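Local coordinates for protein mosquitocidal toxin (Lysinibacillus sphaericus, PDB 2VSE) that acts as a mosquitocidal toxin, probably ADP-ribosylating proteins of the target cell and joining its transferase domain to ricin-B-like beta-trefoil lectin domains expected to bind glycans, at residues Asp418-Val423 and Asn451-Leu456; Glu429-Glu434 and Ile443-Asp448; Pro460-Tyr465 and Asp493-Tyr498; Val520-Asn525 and Gly542-Trp547. All blocks are in the same frame, centred on the assembly; numbering follows the deposited sequence.

Contact 1 of 4, residues Asp418-Val423 and Asn451-Leu456; sequences DGTYQV and NQVWNL
Four backbone hydrogen bonds tie Gly419 to Leu456 and Tyr421 to Trp454, each pair bonding in both directions. The straightest runs from Trp454 N to Tyr421 O, 2.8 Å with 171° at the hydrogen; Leu456 N reaches Gly419 O at 2.9 Å. Between these two hydrogen-bonded pairs, Thr420 and Asn455 form the non-hydrogen-bonded pair, their CA atoms 4.5 Å apart, and Thr420 CA sends a C-H to Trp454 O at 3.2 Å. Past the last bridge, a water accepts from Val423 N and donates to Gln452 O, so the two chains stay linked as they diverge. The short strands meet at 126°, far from strictly antiparallel, which fits the strongly twisted sheet of a ricin-type beta-trefoil, where 419-425 and 454-459 are neighbours. On the face of Tyr421 and Leu456, the tyrosine ring and the leucine side chain cross at about a right angle, with CD2 of Tyr421 4.0 Å from CD2 of Leu456. Trp454 shares this face and hydrogen-bonds through NE1 to Ile433 O of strand 431-436. On the other face, Thr420 CB packs 3.7 Å from Val453 CG1, while its OG1, set at chi1 43° between the backbone N and carbonyl carbon, hydrogen-bonds Phe552 O.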
loop_
_atom_site.group_PDB
_atom_site.type_symbol
_atom_site.label_atom_id
_atom_site.label_comp_id
_atom_site.label_asym_id
_atom_site.label_seq_id
_atom_site.Cartn_x
_atom_site.Cartn_y
_atom_site.Cartn_z
ATOM N N ASP A 418 -3.259 -8.337 10.819
ATOM C CA ASP A 418 -4.052 -9.550 10.701
ATOM C C ASP A 418 -4.690 -9.630 9.318
ATOM O O ASP A 418 -5.303 -8.653 8.849
ATOM C CB ASP A 418 -5.169 -9.561 11.735
ATOM C CG ASP A 418 -4.732 -10.086 13.076
ATOM O OD1 ASP A 418 -3.549 -10.500 13.249
ATOM O OD2 ASP A 418 -5.607 -10.081 13.971
ATOM N N GLY A 419 -4.556 -10.789 8.677
ATOM C CA GLY A 419 -5.230 -11.041 7.410
ATOM C C GLY A 419 -4.630 -12.163 6.575
ATOM O O GLY A 419 -3.879 -13.004 7.081
ATOM N N THR A 420 -4.972 -12.177 5.291
ATOM C CA THR A 420 -4.488 -13.201 4.367
ATOM C C THR A 420 -3.260 -12.745 3.601
ATOM O O THR A 420 -3.186 -11.615 3.107
ATOM C CB THR A 420 -5.560 -13.643 3.355
ATOM O OG1 THR A 420 -6.251 -12.490 2.873
ATOM C CG2 THR A 420 -6.549 -14.600 3.998
ATOM N N TYR A 421 -2.301 -13.655 3.512
ATOM C CA TYR A 421 -1.007 -13.389 2.915
ATOM C C TYR A 421 -0.506 -14.581 2.124
ATOM O O TYR A 421 -0.905 -15.719 2.349
ATOM C CB TYR A 421 0.028 -13.060 4.002
ATOM C CG TYR A 421 -0.264 -11.793 4.754
ATOM C CD1 TYR A 421 0.247 -10.571 4.327
ATOM C CD2 TYR A 421 -1.055 -11.814 5.895
ATOM C CE1 TYR A 421 -0.023 -9.400 5.020
ATOM C CE2 TYR A 421 -1.347 -10.650 6.588
ATOM C CZ TYR A 421 -0.821 -9.449 6.150
ATOM O OH TYR A 421 -1.102 -8.306 6.852
ATOM N N GLN A 422 0.392 -14.294 1.201
ATOM C CA GLN A 422 1.158 -15.296 0.507
ATOM C C GLN A 422 2.577 -15.117 1.028
ATOM O O GLN A 422 3.045 -13.972 1.221
ATOM C CB GLN A 422 1.081 -14.991 -0.971
ATOM C CG GLN A 422 1.172 -16.169 -1.872
ATOM C CD GLN A 422 0.396 -15.948 -3.135
ATOM O OE1 GLN A 422 -0.825 -16.049 -3.137
ATOM N NE2 GLN A 422 1.092 -15.641 -4.222
ATOM N N VAL A 423 3.243 -16.228 1.322
ATOM C CA VAL A 423 4.586 -16.206 1.897
ATOM C C VAL A 423 5.542 -16.866 0.906
ATOM O O VAL A 423 5.364 -18.025 0.541
ATOM C CB VAL A 423 4.629 -16.934 3.272
ATOM C CG1 VAL A 423 5.973 -16.774 3.920
ATOM C CG2 VAL A 423 3.561 -16.393 4.194
ATOM N N ASN A 451 -4.729 -22.966 -1.183
ATOM C CA ASN A 451 -3.694 -23.661 -0.431
ATOM C C ASN A 451 -2.328 -23.006 -0.571
ATOM O O ASN A 451 -1.326 -23.556 -0.097
ATOM C CB ASN A 451 -3.635 -25.161 -0.791
ATOM C CG ASN A 451 -2.985 -25.435 -2.156
ATOM O OD1 ASN A 451 -2.733 -24.521 -2.948
ATOM N ND2 ASN A 451 -2.724 -26.704 -2.434
ATOM N N GLN A 452 -2.295 -21.838 -1.219
ATOM C CA GLN A 452 -1.100 -20.991 -1.249
ATOM C C GLN A 452 -1.298 -19.681 -0.477
ATOM O O GLN A 452 -0.474 -18.764 -0.558
ATOM C CB GLN A 452 -0.683 -20.710 -2.692
ATOM C CG GLN A 452 -0.179 -21.939 -3.421
ATOM C CD GLN A 452 0.194 -21.661 -4.864
ATOM O OE1 GLN A 452 -0.373 -20.775 -5.507
ATOM N NE2 GLN A 452 1.151 -22.427 -5.386
ATOM N N VAL A 453 -2.388 -19.604 0.282
ATOM C CA VAL A 453 -2.732 -18.393 1.018
ATOM C C VAL A 453 -2.868 -18.724 2.499
ATOM O O VAL A 453 -3.472 -19.728 2.867
ATOM C CB VAL A 453 -4.044 -17.745 0.458
ATOM C CG1 VAL A 453 -4.429 -16.499 1.242
ATOM C CG2 VAL A 453 -3.879 -17.400 -1.008
ATOM N N TRP A 454 -2.295 -17.880 3.346
ATOM C CA TRP A 454 -2.266 -18.147 4.780
ATOM C C TRP A 454 -2.895 -17.000 5.554
ATOM O O TRP A 454 -2.774 -15.829 5.178
ATOM C CB TRP A 454 -0.831 -18.385 5.253
ATOM C CG TRP A 454 -0.205 -19.550 4.582
ATOM C CD1 TRP A 454 0.455 -19.547 3.385
ATOM C CD2 TRP A 454 -0.194 -20.910 5.045
ATOM N NE1 TRP A 454 0.877 -20.814 3.074
ATOM C CE2 TRP A 454 0.493 -21.674 4.073
ATOM C CE3 TRP A 454 -0.706 -21.558 6.182
ATOM C CZ2 TRP A 454 0.686 -23.063 4.200
ATOM C CZ3 TRP A 454 -0.521 -22.936 6.308
ATOM C CH2 TRP A 454 0.173 -23.674 5.323
ATOM N N ASN A 455 -3.569 -17.365 6.633
ATOM C CA ASN A 455 -4.173 -16.434 7.550
ATOM C C ASN A 455 -3.181 -16.219 8.697
ATOM O O ASN A 455 -2.862 -17.157 9.430
ATOM C CB ASN A 455 -5.464 -17.064 8.077
ATOM C CG ASN A 455 -6.551 -16.051 8.384
ATOM O OD1 ASN A 455 -6.713 -15.036 7.692
ATOM N ND2 ASN A 455 -7.333 -16.343 9.420
ATOM N N LEU A 456 -2.648 -15.004 8.811
ATOM C CA LEU A 456 -1.793 -14.647 9.936
ATOM C C LEU A 456 -2.633 -13.889 10.947
ATOM O O LEU A 456 -3.194 -12.842 10.628
ATOM C CB LEU A 456 -0.597 -13.807 9.486
ATOM C CG LEU A 456 0.585 -14.535 8.815
ATOM C CD1 LEU A 456 0.185 -15.423 7.609
ATOM C CD2 LEU A 456 1.633 -13.503 8.381
HETATM O O HOH W 1 1.921 -18.716 0.359
#

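Contact 2 of 4, residues Glu429-Glu434 and Ile443-Asp448; sequences ENKVIE and IFSNSD
Lys431 lies along Ile443 and Ser445 on one face of an antiparallel hairpin. Its CB meets Ile443 CG1 at 3.6 Å; bends at chi2, chi3 and chi4 then fold the chain over Ser445, where Lys431 CD comes within 4.0 Å of Ser445 CA and Lys431 CE within 3.7 Å of Ser445 OG. At the tip, NZ donates to Ser445 OG at 3.0 Å, and both groups also bind Asp530, the lysine by a salt bridge, so the ammonium has two polar partners. The Val432 and Phe444 backbones exchange two hydrogen bonds, and Asn446 N donates to Asn430 O at 2.7 Å. On the Phe444 side, the Glu434 carboxylate lies against the ring, the planes 24° apart and Glu434 OE2 3.7 Å from Phe444 CB; the Glu434 oxygens are held by His442 (hydrogen bond) and Lys449 (salt bridge). Asn446 ends the pairing with an Asx turn, OD1 accepting from Asp448 N. The hairpin, strands 431-436 and 440-445, is joined to strand 419-425 by backbone bonding between Ile433 and Val423, with Ile433 and Ile443 both packed on Trp547 of strand 547-551.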
loop_
_atom_site.group_PDB
_atom_site.type_symbol
_atom_site.label_atom_id
_atom_site.label_comp_id
_atom_site.label_asym_id
_atom_site.label_seq_id
_atom_site.Cartn_x
_atom_site.Cartn_y
_atom_site.Cartn_z
ATOM N N GLU A 429 10.580 -14.912 -5.533
ATOM C CA GLU A 429 9.318 -14.448 -4.940
ATOM C C GLU A 429 8.056 -15.079 -5.555
ATOM O O GLU A 429 6.947 -14.869 -5.063
ATOM C CB GLU A 429 9.240 -12.917 -4.915
ATOM C CG GLU A 429 8.777 -12.265 -6.201
ATOM C CD GLU A 429 8.500 -10.772 -6.022
ATOM O OE1 GLU A 429 8.136 -10.343 -4.884
ATOM O OE2 GLU A 429 8.640 -10.040 -7.032
ATOM N N ASN A 430 8.226 -15.848 -6.625
ATOM C CA ASN A 430 7.125 -16.643 -7.139
ATOM C C ASN A 430 7.109 -18.079 -6.601
ATOM O O ASN A 430 6.290 -18.900 -7.015
ATOM C CB ASN A 430 7.042 -16.570 -8.668
ATOM C CG ASN A 430 6.128 -15.443 -9.149
ATOM O OD1 ASN A 430 5.308 -15.638 -10.044
ATOM N ND2 ASN A 430 6.259 -14.263 -8.546
ATOM N N LYS A 431 7.998 -18.367 -5.651
ATOM C CA LYS A 431 7.988 -19.650 -4.954
ATOM C C LYS A 431 7.336 -19.487 -3.591
ATOM O O LYS A 431 7.948 -18.962 -2.661
ATOM C CB LYS A 431 9.401 -20.205 -4.798
ATOM C CG LYS A 431 10.144 -20.506 -6.085
ATOM C CD LYS A 431 9.285 -21.174 -7.144
ATOM C CE LYS A 431 9.402 -22.681 -7.081
ATOM N NZ LYS A 431 9.502 -23.292 -8.457
ATOM N N VAL A 432 6.092 -19.937 -3.481
ATOM C CA VAL A 432 5.297 -19.723 -2.274
ATOM C C VAL A 432 5.209 -20.973 -1.390
ATOM O O VAL A 432 5.356 -22.112 -1.866
ATOM C CB VAL A 432 3.855 -19.248 -2.603
ATOM C CG1 VAL A 432 3.865 -17.870 -3.287
ATOM C CG2 VAL A 432 3.105 -20.287 -3.445
ATOM N N ILE A 433 4.959 -20.745 -0.102
ATOM C CA ILE A 433 4.659 -21.819 0.834
ATOM C C ILE A 433 3.242 -22.347 0.581
ATOM O O ILE A 433 2.253 -21.620 0.751
ATOM C CB ILE A 433 4.817 -21.366 2.297
ATOM C CG1 ILE A 433 6.213 -20.751 2.527
ATOM C CG2 ILE A 433 4.524 -22.528 3.251
ATOM C CD1 ILE A 433 6.527 -20.422 3.978
ATOM N N GLU A 434 3.166 -23.617 0.179
ATOM C CA GLU A 434 1.915 -24.258 -0.197
ATOM C C GLU A 434 1.560 -25.422 0.729
ATOM O O GLU A 434 2.418 -26.236 1.088
ATOM C CB GLU A 434 2.003 -24.731 -1.645
ATOM C CG GLU A 434 0.876 -25.633 -2.121
ATOM C CD GLU A 434 1.107 -26.126 -3.524
ATOM O OE1 GLU A 434 1.483 -27.313 -3.690
ATOM O OE2 GLU A 434 0.923 -25.327 -4.464
ATOM N N ILE A 443 7.504 -25.875 -0.863
ATOM C CA ILE A 443 7.617 -24.748 -1.777
ATOM C C ILE A 443 7.082 -25.130 -3.165
ATOM O O ILE A 443 7.260 -26.269 -3.622
ATOM C CB ILE A 443 9.077 -24.196 -1.829
ATOM C CG1 ILE A 443 9.094 -22.721 -2.231
ATOM C CG2 ILE A 443 9.993 -25.051 -2.695
ATOM C CD1 ILE A 443 8.971 -21.771 -1.019
ATOM N N PHE A 444 6.403 -24.186 -3.811
ATOM C CA PHE A 444 5.859 -24.401 -5.148
ATOM C C PHE A 444 5.684 -23.087 -5.910
ATOM O O PHE A 444 5.541 -22.023 -5.305
ATOM C CB PHE A 444 4.528 -25.149 -5.063
ATOM C CG PHE A 444 4.430 -26.305 -6.011
ATOM C CD1 PHE A 444 3.896 -26.135 -7.289
ATOM C CD2 PHE A 444 4.877 -27.571 -5.629
ATOM C CE1 PHE A 444 3.809 -27.208 -8.178
ATOM C CE2 PHE A 444 4.790 -28.654 -6.522
ATOM C CZ PHE A 444 4.257 -28.468 -7.792
ATOM N N SER A 445 5.700 -23.156 -7.236
ATOM C CA SER A 445 5.440 -21.965 -8.039
ATOM C C SER A 445 4.054 -21.433 -7.732
ATOM O O SER A 445 3.121 -22.208 -7.549
ATOM C CB SER A 445 5.578 -22.262 -9.518
ATOM O OG SER A 445 6.936 -22.480 -9.826
ATOM N N ASN A 446 3.923 -20.116 -7.640
ATOM C CA ASN A 446 2.629 -19.545 -7.331
ATOM C C ASN A 446 1.656 -19.700 -8.485
ATOM O O ASN A 446 2.028 -19.529 -9.648
ATOM C CB ASN A 446 2.737 -18.079 -6.947
ATOM C CG ASN A 446 1.379 -17.438 -6.795
ATOM O OD1 ASN A 446 0.595 -17.815 -5.931
ATOM N ND2 ASN A 446 1.068 -16.505 -7.676
ATOM N N SER A 447 0.414 -20.039 -8.153
ATOM C CA SER A 447 -0.696 -19.934 -9.109
ATOM C C SER A 447 -1.979 -19.426 -8.436
ATOM O O SER A 447 -3.086 -19.677 -8.922
ATOM C CB SER A 447 -0.920 -21.251 -9.872
ATOM O OG SER A 447 -1.173 -22.320 -8.985
ATOM N N ASP A 448 -1.806 -18.713 -7.316
ATOM C CA ASP A 448 -2.878 -17.930 -6.690
ATOM C C ASP A 448 -4.043 -18.781 -6.176
ATOM O O ASP A 448 -5.197 -18.357 -6.218
ATOM C CB ASP A 448 -3.384 -16.832 -7.655
ATOM C CG ASP A 448 -2.317 -15.799 -7.987
ATOM O OD1 ASP A 448 -1.785 -15.184 -7.046
ATOM O OD2 ASP A 448 -2.011 -15.587 -9.171
#

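Contact 3 of 4, residues Pro460-Tyr465 and Asp493-Tyr498; sequences PILKAY and DYNDQY
With chi1 at -75°, Tyr498 CG stands anti to its own carbonyl carbon, and the ring is turned so that one face receives Leu462. Leu462 has chi1 -107°, away from the staggered positions, and with it CD2 comes over that face: the methyl is 3.6 Å from the ring centroid and 17° off the ring normal, the geometry of a CH-pi contact. The same Leu462 methyl also touches Asn495 OD1 at 3.6 Å, from a direction roughly at right angles to that of the ring centroid. Ala464 CB packs 4.0 Å from Tyr498 CB, while Ala464 O lies near the ring plane at the edge. No hydrogen bond joins the two segments; their backbones meet through Tyr498 CA, whose C-H points to Tyr465 O at 3.3 Å. The phenol is fixed from within its own loop: Tyr498 OH donates to Asp493 OD1 at 2.8 Å, on the syn side of the carboxylate, and that oxygen also forms a salt bridge with Lys466. The loop is braced again by Tyr494 N, which gives Gln497 OE1 a nearly straight hydrogen bond. The CB of Tyr465 points away from the 493-498 loop, and its OH hydrogen-bonds Val416 O. Lys463 and Ala464 both face Asn459, a G1 beta bulge at the turn joining strands 454-459 and 464-469, and the contact packs this turn against the entry to strand 498-503 of the ricin-type beta-trefoil.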
loop_
_atom_site.group_PDB
_atom_site.type_symbol
_atom_site.label_atom_id
_atom_site.label_comp_id
_atom_site.label_asym_id
_atom_site.label_seq_id
_atom_site.Cartn_x
_atom_site.Cartn_y
_atom_site.Cartn_z
ATOM N N PRO A 460 -2.091 -11.311 21.170
ATOM C CA PRO A 460 -1.632 -10.168 21.978
ATOM C C PRO A 460 -0.897 -10.554 23.257
ATOM O O PRO A 460 -0.136 -9.738 23.784
ATOM C CB PRO A 460 -2.931 -9.438 22.353
ATOM C CG PRO A 460 -3.966 -9.977 21.473
ATOM C CD PRO A 460 -3.561 -11.357 21.085
ATOM N N ILE A 461 -1.147 -11.762 23.767
ATOM C CA ILE A 461 -0.494 -12.229 24.989
ATOM C C ILE A 461 0.904 -12.728 24.640
ATOM O O ILE A 461 1.885 -12.379 25.288
ATOM C CB ILE A 461 -1.291 -13.376 25.695
ATOM C CG1 ILE A 461 -2.778 -13.015 25.896
ATOM C CG2 ILE A 461 -0.616 -13.773 27.018
ATOM C CD1 ILE A 461 -3.063 -11.968 26.989
ATOM N N LEU A 462 0.976 -13.540 23.596
ATOM C CA LEU A 462 2.212 -14.158 23.167
ATOM C C LEU A 462 3.105 -13.223 22.350
ATOM O O LEU A 462 4.295 -13.468 22.217
ATOM C CB LEU A 462 1.876 -15.398 22.345
ATOM C CG LEU A 462 2.114 -16.775 22.959
ATOM C CD1 LEU A 462 1.669 -16.893 24.417
ATOM C CD2 LEU A 462 1.449 -17.826 22.079
ATOM N N LYS A 463 2.515 -12.159 21.799
ATOM C CA LYS A 463 3.183 -11.250 20.866
ATOM C C LYS A 463 3.729 -12.032 19.686
ATOM O O LYS A 463 4.805 -11.704 19.179
ATOM C CB LYS A 463 4.350 -10.485 21.513
ATOM C CG LYS A 463 4.168 -10.051 22.943
ATOM C CD LYS A 463 3.470 -8.729 23.064
ATOM C CE LYS A 463 3.395 -8.355 24.527
ATOM N NZ LYS A 463 2.551 -7.162 24.716
ATOM N N ALA A 464 3.003 -13.068 19.260
ATOM C CA ALA A 464 3.425 -13.915 18.146
ATOM C C ALA A 464 2.240 -14.307 17.273
ATOM O O ALA A 464 1.088 -14.059 17.634
ATOM C CB ALA A 464 4.125 -15.134 18.654
ATOM N N TYR A 465 2.514 -14.927 16.126
ATOM C CA TYR A 465 1.473 -15.185 15.136
ATOM C C TYR A 465 1.180 -16.656 14.960
ATOM O O TYR A 465 2.103 -17.480 14.897
ATOM C CB TYR A 465 1.882 -14.635 13.775
ATOM C CG TYR A 465 1.894 -13.124 13.681
ATOM C CD1 TYR A 465 0.824 -12.435 13.102
ATOM C CD2 TYR A 465 2.983 -12.384 14.148
ATOM C CE1 TYR A 465 0.836 -11.052 12.991
ATOM C CE2 TYR A 465 3.003 -11.002 14.042
ATOM C CZ TYR A 465 1.931 -10.340 13.468
ATOM O OH TYR A 465 1.955 -8.967 13.357
ATOM N N ASP A 493 -3.371 -25.905 19.552
ATOM C CA ASP A 493 -3.107 -24.496 19.804
ATOM C C ASP A 493 -1.985 -24.364 20.844
ATOM O O ASP A 493 -2.147 -23.754 21.906
ATOM C CB ASP A 493 -4.399 -23.791 20.239
ATOM C CG ASP A 493 -4.275 -22.289 20.222
ATOM O OD1 ASP A 493 -3.762 -21.749 19.229
ATOM O OD2 ASP A 493 -4.691 -21.639 21.204
ATOM N N TYR A 494 -0.840 -24.958 20.522
ATOM C CA TYR A 494 0.290 -24.994 21.438
ATOM C C TYR A 494 1.195 -23.831 21.150
ATOM O O TYR A 494 1.187 -23.303 20.039
ATOM C CB TYR A 494 1.044 -26.309 21.306
ATOM C CG TYR A 494 0.221 -27.496 21.721
ATOM C CD1 TYR A 494 -0.037 -27.750 23.072
ATOM C CD2 TYR A 494 -0.316 -28.364 20.769
ATOM C CE1 TYR A 494 -0.797 -28.842 23.463
ATOM C CE2 TYR A 494 -1.077 -29.464 21.154
ATOM C CZ TYR A 494 -1.314 -29.688 22.497
ATOM O OH TYR A 494 -2.068 -30.767 22.885
ATOM N N ASN A 495 1.971 -23.422 22.149
ATOM C CA ASN A 495 2.856 -22.272 21.999
ATOM C C ASN A 495 3.903 -22.422 20.896
ATOM O O ASN A 495 4.260 -21.430 20.273
ATOM C CB ASN A 495 3.489 -21.839 23.329
ATOM C CG ASN A 495 2.477 -21.195 24.301
ATOM O OD1 ASN A 495 1.314 -20.948 23.956
ATOM N ND2 ASN A 495 2.929 -20.922 25.523
ATOM N N ASP A 496 4.354 -23.645 20.608
ATOM C CA ASP A 496 5.347 -23.847 19.529
ATOM C C ASP A 496 4.737 -23.883 18.135
ATOM O O ASP A 496 5.412 -24.255 17.172
ATOM C CB ASP A 496 6.231 -25.083 19.775
ATOM C CG ASP A 496 5.442 -26.378 19.847
ATOM O OD1 ASP A 496 6.085 -27.409 20.137
ATOM O OD2 ASP A 496 4.203 -26.376 19.632
ATOM N N GLN A 497 3.459 -23.507 18.046
ATOM C CA GLN A 497 2.772 -23.325 16.770
ATOM C C GLN A 497 2.564 -21.842 16.507
ATOM O O GLN A 497 1.822 -21.462 15.603
ATOM C CB GLN A 497 1.442 -24.064 16.778
ATOM C CG GLN A 497 1.573 -25.524 17.144
ATOM C CD GLN A 497 0.242 -26.232 17.130
ATOM O OE1 GLN A 497 -0.402 -26.366 18.162
ATOM N NE2 GLN A 497 -0.176 -26.692 15.960
ATOM N N TYR A 498 3.218 -21.013 17.322
ATOM C CA TYR A 498 3.221 -19.569 17.141
ATOM C C TYR A 498 4.579 -19.077 16.662
ATOM O O TYR A 498 5.606 -19.660 16.981
ATOM C CB TYR A 498 2.818 -18.856 18.426
ATOM C CG TYR A 498 1.344 -18.931 18.704
ATOM C CD1 TYR A 498 0.489 -17.894 18.324
ATOM C CD2 TYR A 498 0.800 -20.039 19.351
ATOM C CE1 TYR A 498 -0.871 -17.965 18.571
ATOM C CE2 TYR A 498 -0.553 -20.118 19.606
ATOM C CZ TYR A 498 -1.386 -19.081 19.206
ATOM O OH TYR A 498 -2.739 -19.179 19.470
#

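Contact 4 of 4, residues Val520-Asn525 and Gly542-Trp547; sequences VLDLSN and GINQRW
Trp547 sets the pyrrole side of its indole against Leu521 and the far edge of its six-membered ring against Leu523, with CH2 4.0 Å from Leu523 CB. NE1 donates to Leu521 O at 3.0 Å and 169°; the oxygen lies in the indole plane, but the donor stands above the carbonyl plane rather than on a lone pair. A water lies within hydrogen-bonding distance of Leu521 O and Gln545 O. Two residues on, Leu523 N bonds Asn544 O at 3.0 Å, and Asn544 ND2 returns a bond to Leu523 O, so the asparagine grips the residue at both ends. Asp522 CG is anti to the backbone N (chi1 177°), which carries the carboxylate to Gln545: NE2 reaches the anti lone pair of Asp522 OD2 at 3.2 Å, with the two planes 71° apart. Gln545 OE1 turns to the backbone of His540 and Gly541. Such a Gln-x-Trp sequence is the signature of ricin-type trefoil repeats. Here the 3-10 turn 543-545, which ends on the motif's Gln545, joins strand 519-523 to the start of strand 547-551, with Trp547 also packing on Val423 and Ser425 of strand 419-425.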
loop_
_atom_site.group_PDB
_atom_site.type_symbol
_atom_site.label_atom_id
_atom_site.label_comp_id
_atom_site.label_asym_id
_atom_site.label_seq_id
_atom_site.Cartn_x
_atom_site.Cartn_y
_atom_site.Cartn_z
ATOM N N VAL A 520 14.132 -21.149 13.009
ATOM C CA VAL A 520 13.421 -20.287 12.085
ATOM C C VAL A 520 13.024 -21.076 10.848
ATOM O O VAL A 520 13.609 -22.127 10.562
ATOM C CB VAL A 520 14.260 -19.017 11.688
ATOM C CG1 VAL A 520 14.643 -18.199 12.921
ATOM C CG2 VAL A 520 15.507 -19.394 10.901
ATOM N N LEU A 521 12.014 -20.572 10.132
ATOM C CA LEU A 521 11.595 -21.107 8.834
ATOM C C LEU A 521 12.725 -21.016 7.814
ATOM O O LEU A 521 13.282 -19.925 7.581
ATOM C CB LEU A 521 10.394 -20.330 8.319
ATOM C CG LEU A 521 9.036 -21.015 8.333
ATOM C CD1 LEU A 521 8.684 -21.511 9.711
ATOM C CD2 LEU A 521 7.996 -20.040 7.829
ATOM N N ASP A 522 13.040 -22.158 7.203
ATOM C CA ASP A 522 14.235 -22.333 6.385
ATOM C C ASP A 522 13.851 -23.184 5.184
ATOM O O ASP A 522 13.364 -24.309 5.346
ATOM C CB ASP A 522 15.322 -23.037 7.229
ATOM C CG ASP A 522 16.619 -23.343 6.449
ATOM O OD1 ASP A 522 16.584 -24.118 5.468
ATOM O OD2 ASP A 522 17.694 -22.845 6.852
ATOM N N LEU A 523 14.045 -22.639 3.984
ATOM C CA LEU A 523 13.848 -23.388 2.750
ATOM C C LEU A 523 15.055 -24.312 2.557
ATOM O O LEU A 523 16.186 -23.847 2.342
ATOM C CB LEU A 523 13.672 -22.439 1.559
ATOM C CG LEU A 523 13.445 -23.016 0.148
ATOM C CD1 LEU A 523 12.146 -23.802 0.036
ATOM C CD2 LEU A 523 13.482 -21.924 -0.921
ATOM N N SER A 524 14.793 -25.619 2.654
ATOM C CA SER A 524 15.826 -26.668 2.652
ATOM C C SER A 524 16.878 -26.516 1.549
ATOM O O SER A 524 16.551 -26.517 0.364
ATOM C CB SER A 524 15.170 -28.044 2.575
ATOM O OG SER A 524 16.138 -29.074 2.691
ATOM N N ASN A 525 18.136 -26.372 1.972
ATOM C CA ASN A 525 19.301 -26.223 1.082
ATOM C C ASN A 525 19.263 -25.032 0.109
ATOM O O ASN A 525 20.014 -25.002 -0.877
ATOM C CB ASN A 525 19.579 -27.529 0.322
ATOM C CG ASN A 525 19.947 -28.676 1.244
ATOM O OD1 ASN A 525 20.744 -28.518 2.175
ATOM N ND2 ASN A 525 19.370 -29.840 0.986
ATOM N N GLY A 542 20.663 -16.088 6.537
ATOM C CA GLY A 542 20.945 -16.239 5.116
ATOM C C GLY A 542 19.694 -16.112 4.269
ATOM O O GLY A 542 18.579 -16.088 4.783
ATOM N N ILE A 543 19.887 -16.060 2.960
ATOM C CA ILE A 543 18.806 -15.779 2.023
ATOM C C ILE A 543 17.652 -16.797 2.085
ATOM O O ILE A 543 16.486 -16.421 1.928
ATOM C CB ILE A 543 19.354 -15.579 0.584
ATOM C CG1 ILE A 543 18.307 -14.919 -0.316
ATOM C CG2 ILE A 543 19.893 -16.887 0.013
ATOM C CD1 ILE A 543 18.880 -14.370 -1.659
ATOM N N ASN A 544 17.969 -18.061 2.354
ATOM C CA ASN A 544 16.937 -19.096 2.447
ATOM C C ASN A 544 16.165 -19.089 3.774
ATOM O O ASN A 544 15.376 -19.993 4.041
ATOM C CB ASN A 544 17.532 -20.487 2.172
ATOM C CG ASN A 544 18.584 -20.890 3.193
ATOM O OD1 ASN A 544 19.521 -20.143 3.467
ATOM N ND2 ASN A 544 18.440 -22.084 3.750
ATOM N N GLN A 545 16.403 -18.079 4.604
ATOM C CA GLN A 545 15.668 -17.921 5.865
ATOM C C GLN A 545 14.886 -16.604 5.898
ATOM O O GLN A 545 14.263 -16.252 6.913
ATOM C CB GLN A 545 16.614 -17.992 7.053
ATOM C CG GLN A 545 17.200 -19.373 7.305
ATOM C CD GLN A 545 18.035 -19.411 8.560
ATOM O OE1 GLN A 545 18.249 -18.384 9.208
ATOM N NE2 GLN A 545 18.499 -20.601 8.927
ATOM N N ARG A 546 14.921 -15.896 4.774
ATOM C CA ARG A 546 14.280 -14.604 4.644
ATOM C C ARG A 546 13.042 -14.740 3.768
ATOM O O ARG A 546 13.060 -15.411 2.728
ATOM C CB ARG A 546 15.270 -13.589 4.086
ATOM C CG ARG A 546 16.494 -13.437 4.977
ATOM C CD ARG A 546 17.636 -12.699 4.325
ATOM N NE ARG A 546 17.596 -11.282 4.656
ATOM C CZ ARG A 546 18.152 -10.728 5.736
ATOM N NH1 ARG A 546 18.816 -11.463 6.619
ATOM N NH2 ARG A 546 18.046 -9.420 5.918
ATOM N N TRP A 547 11.952 -14.130 4.208
ATOM C CA TRP A 547 10.667 -14.371 3.569
ATOM C C TRP A 547 9.925 -13.091 3.212
ATOM O O TRP A 547 9.891 -12.134 3.990
ATOM C CB TRP A 547 9.804 -15.256 4.463
ATOM C CG TRP A 547 10.440 -16.579 4.755
ATOM C CD1 TRP A 547 11.245 -16.889 5.817
ATOM C CD2 TRP A 547 10.353 -17.764 3.956
ATOM N NE1 TRP A 547 11.651 -18.204 5.737
ATOM C CE2 TRP A 547 11.112 -18.765 4.609
ATOM C CE3 TRP A 547 9.697 -18.083 2.762
ATOM C CZ2 TRP A 547 11.234 -20.063 4.102
ATOM C CZ3 TRP A 547 9.816 -19.375 2.259
ATOM C CH2 TRP A 547 10.583 -20.346 2.927
HETATM O O HOH W 2 12.624 -17.346 8.769
#

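Overall arrangement
All four contacts belong to one ricin-type trefoil. Contacts 1 and 3 reach the same six-stranded sheet through adjacent strands, where Leu456 packs on Tyr465; contact 2 is a separate hairpin, and contact 4 ties strand 519-523 to the turn entering strand 547-551, an edge of that same sheet. Contact 1 is mostly backbone ladder; contact 2 adds charged and polar side chains on its partly exposed side. Contacts 3 and 4 are more buried but unlike: contact 3 has no hydrogen bond across it and rests on CH-pi and apolar packing with one C-H...O contact, whereas contact 4 combines amide and indole donors with a backbone hydrogen bond. Trp547 of contact 4 also meets Val423 of contact 1 and Ile433 and Ile443 of contact 2.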